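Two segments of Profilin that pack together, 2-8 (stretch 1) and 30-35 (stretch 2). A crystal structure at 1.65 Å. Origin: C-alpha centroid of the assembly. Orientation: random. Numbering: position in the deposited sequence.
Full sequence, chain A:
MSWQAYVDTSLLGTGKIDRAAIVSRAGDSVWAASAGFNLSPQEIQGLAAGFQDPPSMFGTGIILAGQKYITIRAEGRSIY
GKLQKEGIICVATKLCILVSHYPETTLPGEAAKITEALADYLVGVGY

Stretch 1, residues 2-8: SWQAYVD
Stretch 2 (30-35) VWAASA

The N-terminal helix of profilin, which runs on past Asp8, lies against strand 30-33, the axes 7.0 Å apart at closest approach and their N-to-C directions 41° apart. Asp8 N donates to Gln4 O (2.9 Å), with a wider pi-type turn at 6-8. Ala32 and Ala33 are extended (phi/psi -163/154 and -163/150); Trp31 departs from this (-89/-29). Gln4 pairs with Ala32 (CA to CA 4.9 Å) and Val7 with Ala33 (CA to CA 6.5 Å); the contact buries 351 Å² in all, and Val7, Ala32 and Ser34 are buried.

At this close approach the gap is filled by the small side chain of Ala32, which points toward the helix. Its CB lies 3.5 Å from Trp3 C and 3.7 Å from Trp3 CB, so the methyl meets the backbone itself. Val7, also directed toward the strand, adopts t (chi1 165°), bringing CG2 to 3.9 Å from Ala32 CB and CG1 to 3.9 Å from Ser34 CB. Ser34 is p (chi1 59°), its OG hydrogen-bonded elsewhere in the structure.

Trp3 (chi1 m, chi2 105°) and Trp31 (chi1 m, chi2 -9°) bring their six-membered rings together. Trp31 CZ3 lies over one face of the Trp3 ring, 3.6 Å from Trp3 CZ2; with centroids 4.9 Å apart and planes at 47°, the pair is oblique.

Polar contact comes from Gln4. Its CA-to-CB bond points sideways, but chi1 t (-170°), chi2 p (60°) and chi3 39° carry the amide to the strand backbone. There Ala33 N donates to Gln4 OE1 (3.3 Å) and Gln4 NE2 to Ala33 O (3.0 Å), while Ala33 CB points away. One turn along, Asp8 (chi1 m, chi2 -19°) holds the same amide, accepting from Gln4 NE2 at OD1 (3.0 Å) and, weakly, at OD2 (3.2 Å). A water donates to Asp8 OD1 (2.9 Å) and weakly accepts from Ala35 N (3.4 Å).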

ATOM      1  N   SER A   2      -3.916  17.927  -2.474  1.00 23.90           N
ATOM      2  CA  SER A   2      -2.498  17.466  -2.369  1.00 23.85           C
ATOM      3  C   SER A   2      -2.440  15.978  -2.062  1.00 23.80           C
ATOM      4  O   SER A   2      -3.380  15.422  -1.492  1.00 23.52           O
ATOM      5  CB  SER A   2      -1.770  18.240  -1.268  1.00 23.97           C
ATOM      6  OG  SER A   2      -2.232  17.841   0.011  1.00 25.39           O
ATOM      7  N   TRP A   3      -1.336  15.330  -2.420  1.00 23.46           N
ATOM      8  CA  TRP A   3      -1.200  13.902  -2.146  1.00 23.36           C
ATOM      9  C   TRP A   3      -1.155  13.610  -0.649  1.00 23.27           C
ATOM     10  O   TRP A   3      -1.678  12.584  -0.220  1.00 22.82           O
ATOM     11  CB  TRP A   3       0.017  13.315  -2.863  1.00 23.24           C
ATOM     12  CG  TRP A   3      -0.180  13.294  -4.339  1.00 22.79           C
ATOM     13  CD1 TRP A   3       0.388  14.126  -5.250  1.00 22.43           C
ATOM     14  CD2 TRP A   3      -1.047  12.424  -5.075  1.00 22.45           C
ATOM     15  NE1 TRP A   3      -0.051  13.819  -6.512  1.00 22.15           N
ATOM     16  CE2 TRP A   3      -0.930  12.773  -6.436  1.00 21.93           C
ATOM     17  CE3 TRP A   3      -1.896  11.375  -4.718  1.00 22.03           C
ATOM     18  CZ2 TRP A   3      -1.640  12.117  -7.443  1.00 22.77           C
ATOM     19  CZ3 TRP A   3      -2.601  10.718  -5.719  1.00 22.64           C
ATOM     20  CH2 TRP A   3      -2.466  11.089  -7.065  1.00 22.51           C
ATOM     21  N   GLN A   4      -0.540  14.499   0.138  1.00 23.35           N
ATOM     22  CA  GLN A   4      -0.494  14.312   1.594  1.00 23.19           C
ATOM     23  C   GLN A   4      -1.901  14.258   2.195  1.00 22.70           C
ATOM     24  O   GLN A   4      -2.134  13.542   3.161  1.00 23.48           O
ATOM     25  CB  GLN A   4       0.340  15.398   2.280  1.00 23.35           C
ATOM     26  CG  GLN A   4       0.616  15.123   3.766  1.00 23.86           C
ATOM     27  CD  GLN A   4       1.378  13.816   3.993  1.00 24.15           C
ATOM     28  OE1 GLN A   4       2.279  13.478   3.237  1.00 28.00           O
ATOM     29  NE2 GLN A   4       1.014  13.083   5.038  1.00 23.56           N
ATOM     30  N   ALA A   5      -2.830  15.018   1.622  1.00 21.92           N
ATOM     31  CA  ALA A   5      -4.212  15.036   2.102  1.00 21.12           C
ATOM     32  C   ALA A   5      -4.897  13.693   1.888  1.00 20.29           C
ATOM     33  O   ALA A   5      -5.764  13.304   2.661  1.00 19.75           O
ATOM     34  CB  ALA A   5      -4.988  16.114   1.415  1.00 21.32           C
ATOM     35  N   TYR A   6      -4.533  13.006   0.814  1.00 19.21           N
ATOM     36  CA  TYR A   6      -5.027  11.653   0.590  1.00 19.05           C
ATOM     37  C   TYR A   6      -4.565  10.721   1.716  1.00 18.44           C
ATOM     38  O   TYR A   6      -5.328   9.892   2.204  1.00 19.77           O
ATOM     39  CB  TYR A   6      -4.593  11.140  -0.794  1.00 18.73           C
ATOM     40  CG  TYR A   6      -5.501  11.591  -1.915  1.00 18.37           C
ATOM     41  CD1 TYR A   6      -6.609  10.841  -2.276  1.00 19.09           C
ATOM     42  CD2 TYR A   6      -5.249  12.764  -2.619  1.00 16.80           C
ATOM     43  CE1 TYR A   6      -7.451  11.247  -3.303  1.00 19.41           C
ATOM     44  CE2 TYR A   6      -6.081  13.178  -3.651  1.00 17.63           C
ATOM     45  CZ  TYR A   6      -7.183  12.416  -3.983  1.00 18.36           C
ATOM     46  OH  TYR A   6      -8.014  12.812  -5.003  1.00 19.25           O
ATOM     47  N   VAL A   7      -3.322  10.865   2.149  1.00 17.87           N
ATOM     48  CA  VAL A   7      -2.805  10.042   3.239  1.00 17.51           C
ATOM     49  C   VAL A   7      -3.489  10.390   4.566  1.00 17.27           C
ATOM     50  O   VAL A   7      -4.039   9.516   5.242  1.00 16.80           O
ATOM     51  CB  VAL A   7      -1.262  10.185   3.362  1.00 17.70           C
ATOM     52  CG1 VAL A   7      -0.764   9.634   4.691  1.00 17.39           C
ATOM     53  CG2 VAL A   7      -0.587   9.481   2.201  1.00 18.70           C
ATOM     54  N   ASP A   8      -3.469  11.676   4.913  1.00 16.60           N
ATOM     55  CA  ASP A   8      -3.905  12.130   6.232  1.00 16.78           C
ATOM     56  C   ASP A   8      -5.420  12.081   6.390  1.00 16.61           C
ATOM     57  O   ASP A   8      -5.938  11.521   7.361  1.00 17.03           O
ATOM     58  CB  ASP A   8      -3.387  13.543   6.501  1.00 17.00           C
ATOM     59  CG  ASP A   8      -1.872  13.603   6.698  1.00 18.74           C
ATOM     60  OD1 ASP A   8      -1.220  12.564   6.983  1.00 20.48           O
ATOM     61  OD2 ASP A   8      -1.317  14.717   6.574  1.00 20.43           O
ATOM     62  N   VAL A  30       8.278   8.707  -4.137  1.00 18.77           N
ATOM     63  CA  VAL A  30       7.207   8.690  -3.153  1.00 18.99           C
ATOM     64  C   VAL A  30       6.503  10.036  -3.198  1.00 18.96           C
ATOM     65  O   VAL A  30       7.140  11.079  -3.046  1.00 19.02           O
ATOM     66  CB  VAL A  30       7.766   8.437  -1.764  1.00 19.37           C
ATOM     67  N   TRP A  31       5.192  10.017  -3.418  1.00 18.53           N
ATOM     68  CA  TRP A  31       4.428  11.250  -3.579  1.00 18.95           C
ATOM     69  C   TRP A  31       3.889  11.808  -2.259  1.00 19.37           C
ATOM     70  O   TRP A  31       3.713  13.024  -2.130  1.00 19.59           O
ATOM     71  CB  TRP A  31       3.276  11.038  -4.561  1.00 18.57           C
ATOM     72  CG  TRP A  31       3.697  10.696  -5.972  1.00 18.38           C
ATOM     73  CD1 TRP A  31       4.962  10.729  -6.497  1.00 18.73           C
ATOM     74  CD2 TRP A  31       2.831  10.322  -7.042  1.00 18.01           C
ATOM     75  NE1 TRP A  31       4.931  10.368  -7.824  1.00 18.54           N
ATOM     76  CE2 TRP A  31       3.631  10.117  -8.181  1.00 18.44           C
ATOM     77  CE3 TRP A  31       1.449  10.132  -7.145  1.00 18.68           C
ATOM     78  CZ2 TRP A  31       3.094   9.734  -9.410  1.00 18.66           C
ATOM     79  CZ3 TRP A  31       0.920   9.751  -8.361  1.00 18.74           C
ATOM     80  CH2 TRP A  31       1.738   9.552  -9.475  1.00 18.71           C
ATOM     81  N   ALA A  32       3.622  10.932  -1.289  1.00 20.80           N
ATOM     82  CA  ALA A  32       3.135  11.331   0.039  1.00 21.42           C
ATOM     83  C   ALA A  32       3.327  10.198   1.048  1.00 22.40           C
ATOM     84  O   ALA A  32       3.330   9.035   0.679  1.00 21.92           O
ATOM     85  CB  ALA A  32       1.683  11.696  -0.030  1.00 21.67           C
ATOM     86  N   ALA A  33       3.443  10.535   2.327  1.00 23.35           N
ATOM     87  CA  ALA A  33       3.653   9.522   3.363  1.00 23.70           C
ATOM     88  C   ALA A  33       3.327  10.089   4.733  1.00 24.25           C
ATOM     89  O   ALA A  33       3.475  11.287   4.953  1.00 24.51           O
ATOM     90  CB  ALA A  33       5.077   9.013   3.326  1.00 24.10           C
ATOM     91  N   SER A  34       2.871   9.224   5.637  1.00 24.85           N
ATOM     92  CA  SER A  34       2.625   9.588   7.025  1.00 25.76           C
ATOM     93  C   SER A  34       3.922   9.605   7.840  1.00 26.15           C
ATOM     94  O   SER A  34       4.956   9.116   7.391  1.00 27.75           O
ATOM     95  CB  SER A  34       1.603   8.643   7.663  1.00 25.71           C
ATOM     96  OG  SER A  34       2.024   7.297   7.625  1.00 25.92           O
ATOM     97  N   ALA A  35       3.841  10.179   9.041  1.00 27.32           N
ATOM     98  CA  ALA A  35       5.009  10.386   9.898  1.00 27.52           C
ATOM     99  C   ALA A  35       5.614   9.079  10.366  1.00 28.03           C
ATOM    100  O   ALA A  35       4.916   8.268  11.025  1.00 28.58           O
ATOM    101  CB  ALA A  35       4.629  11.231  11.105  1.00 27.67           C
TER
HETATM  102  O   HOH W   1       1.033  12.143   8.722  1.00 32.81           O